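Local coordinates for protein antitoxin RnlB (Escherichia coli, PDB 6Y2P) that acts as the labile antitoxin of a type II toxin-antitoxin system, inhibiting the endonuclease activity of its cognate toxin RnlA, at residues C[54-58]-C[59-63]. Sequence-based numbering, arbitrary orientation.
Sequences CANGP and EWNRF
Two consecutive turns carry the chain from the end of helix 53-56 into strand 63-69, and the side chain of Asn56 closes the loop they form by reaching across to Asn61. Its ND2 donates to the backbone O of Asn61 at 3.3 Å, arriving above the carbonyl plane rather than along a lone pair. Gly57 leaves the helix with positive phi (73°), where a CB would jam against the carbonyl O of Asn56, which calls for glycine. Pro58 then centres an inverse gamma turn, in which Glu59 N makes a weak bond to Gly57 O (2.8 Å). A type I turn follows, closed by Arg62 N to Glu59 O (3.1 Å). Glu59 CG, anti to the carbonyl carbon (chi1 -86°), lies 3.6 Å from Asn56 O; the bend at chi2 turns the carboxylate back toward Trp60 N, which meets OE1 on the anti side, somewhat out of plane. Arg62 packs CB against Gly57 O and sends NE to a salt bridge with Asp51 OD1. A chain of another protein binds both carboxylate oxygens of Glu59, OE1 through a polar and OE2 through a basic side chain, and the amides of Asn56 and Asn61, so bonds within the loop probably help pre-position polar groups for that interface.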
loop_
_atom_site.group_PDB
_atom_site.type_symbol
_atom_site.label_atom_id
_atom_site.label_comp_id
_atom_site.label_asym_id
_atom_site.label_seq_id
_atom_site.Cartn_x
_atom_site.Cartn_y
_atom_site.Cartn_z
ATOM N N CYS C 54 16.327 19.481 7.816
ATOM C CA CYS C 54 17.089 18.799 6.779
ATOM C C CYS C 54 17.202 17.295 7.016
ATOM O O CYS C 54 17.433 16.544 6.060
ATOM C CB CYS C 54 18.515 19.364 6.714
ATOM S SG CYS C 54 18.640 21.101 6.119
ATOM N N ALA C 55 16.835 16.808 8.191
ATOM C CA ALA C 55 16.799 15.371 8.343
ATOM C C ALA C 55 15.387 14.826 8.263
ATOM O O ALA C 55 15.175 13.694 7.805
ATOM C CB ALA C 55 17.421 14.977 9.682
ATOM N N ASN C 56 14.417 15.655 8.644
ATOM C CA ASN C 56 13.054 15.217 8.811
ATOM C C ASN C 56 12.085 15.766 7.778
ATOM O O ASN C 56 10.985 15.233 7.653
ATOM C CB ASN C 56 12.612 15.599 10.225
ATOM C CG ASN C 56 12.983 14.512 11.252
ATOM O OD1 ASN C 56 13.531 13.447 10.889
ATOM N ND2 ASN C 56 12.657 14.753 12.517
ATOM N N GLY C 57 12.495 16.706 6.943
ATOM C CA GLY C 57 11.552 17.369 6.073
ATOM C C GLY C 57 10.651 18.329 6.837
ATOM O O GLY C 57 10.724 18.443 8.070
ATOM N N PRO C 58 9.751 19.016 6.125
ATOM C CA PRO C 58 8.832 19.964 6.780
ATOM C C PRO C 58 7.637 19.254 7.422
ATOM O O PRO C 58 6.484 19.435 7.017
ATOM C CB PRO C 58 8.420 20.861 5.612
ATOM C CG PRO C 58 8.305 19.880 4.494
ATOM C CD PRO C 58 9.333 18.762 4.738
ATOM N N GLU C 59 7.917 18.412 8.425
ATOM C CA GLU C 59 6.956 17.480 8.989
ATOM C C GLU C 59 6.499 17.948 10.369
ATOM O O GLU C 59 7.011 18.931 10.914
ATOM C CB GLU C 59 7.554 16.074 9.059
ATOM C CG GLU C 59 7.381 15.280 7.769
ATOM C CD GLU C 59 5.905 15.049 7.460
ATOM O OE1 GLU C 59 5.084 15.161 8.400
ATOM O OE2 GLU C 59 5.555 14.781 6.291
ATOM N N TRP C 60 5.531 17.214 10.943
ATOM C CA TRP C 60 4.930 17.615 12.210
ATOM C C TRP C 60 5.883 17.467 13.391
ATOM O O TRP C 60 5.610 18.022 14.465
ATOM C CB TRP C 60 3.648 16.822 12.463
ATOM C CG TRP C 60 3.842 15.345 12.380
ATOM C CD1 TRP C 60 3.694 14.550 11.271
ATOM C CD2 TRP C 60 4.243 14.478 13.444
ATOM N NE1 TRP C 60 3.968 13.234 11.592
ATOM C CE2 TRP C 60 4.311 13.169 12.918
ATOM C CE3 TRP C 60 4.538 14.679 14.794
ATOM C CZ2 TRP C 60 4.663 12.084 13.689
ATOM C CZ3 TRP C 60 4.878 13.590 15.560
ATOM C CH2 TRP C 60 4.943 12.311 15.008
ATOM N N ASN C 61 6.949 16.682 13.244
ATOM C CA ASN C 61 8.002 16.573 14.256
ATOM C C ASN C 61 9.310 17.189 13.757
ATOM O O ASN C 61 10.402 16.658 13.980
ATOM C CB ASN C 61 8.215 15.122 14.686
ATOM C CG ASN C 61 8.762 14.261 13.572
ATOM O OD1 ASN C 61 8.773 14.668 12.397
ATOM N ND2 ASN C 61 9.202 13.045 13.926
ATOM N N ARG C 62 9.212 18.310 13.049
ATOM C CA ARG C 62 10.427 18.970 12.598
ATOM C C ARG C 62 11.125 19.682 13.750
ATOM O O ARG C 62 12.358 19.675 13.817
ATOM C CB ARG C 62 10.104 19.947 11.467
ATOM C CG ARG C 62 10.810 21.262 11.580
ATOM C CD ARG C 62 10.703 22.034 10.326
ATOM N NE ARG C 62 11.585 23.200 10.373
ATOM C CZ ARG C 62 11.450 24.268 9.597
ATOM N NH1 ARG C 62 10.473 24.313 8.707
ATOM N NH2 ARG C 62 12.302 25.269 9.707
ATOM N N PHE C 63 10.362 20.227 14.689
ATOM C CA PHE C 63 10.898 20.969 15.821
ATOM C C PHE C 63 10.708 20.182 17.111
ATOM O O PHE C 63 9.588 19.778 17.439
ATOM C CB PHE C 63 10.200 22.312 15.968
ATOM C CG PHE C 63 10.409 23.251 14.824
ATOM C CD1 PHE C 63 11.501 24.117 14.801
ATOM C CD2 PHE C 63 9.472 23.333 13.797
ATOM C CE1 PHE C 63 11.658 25.035 13.758
ATOM C CE2 PHE C 63 9.635 24.226 12.751
ATOM C CZ PHE C 63 10.726 25.070 12.729
#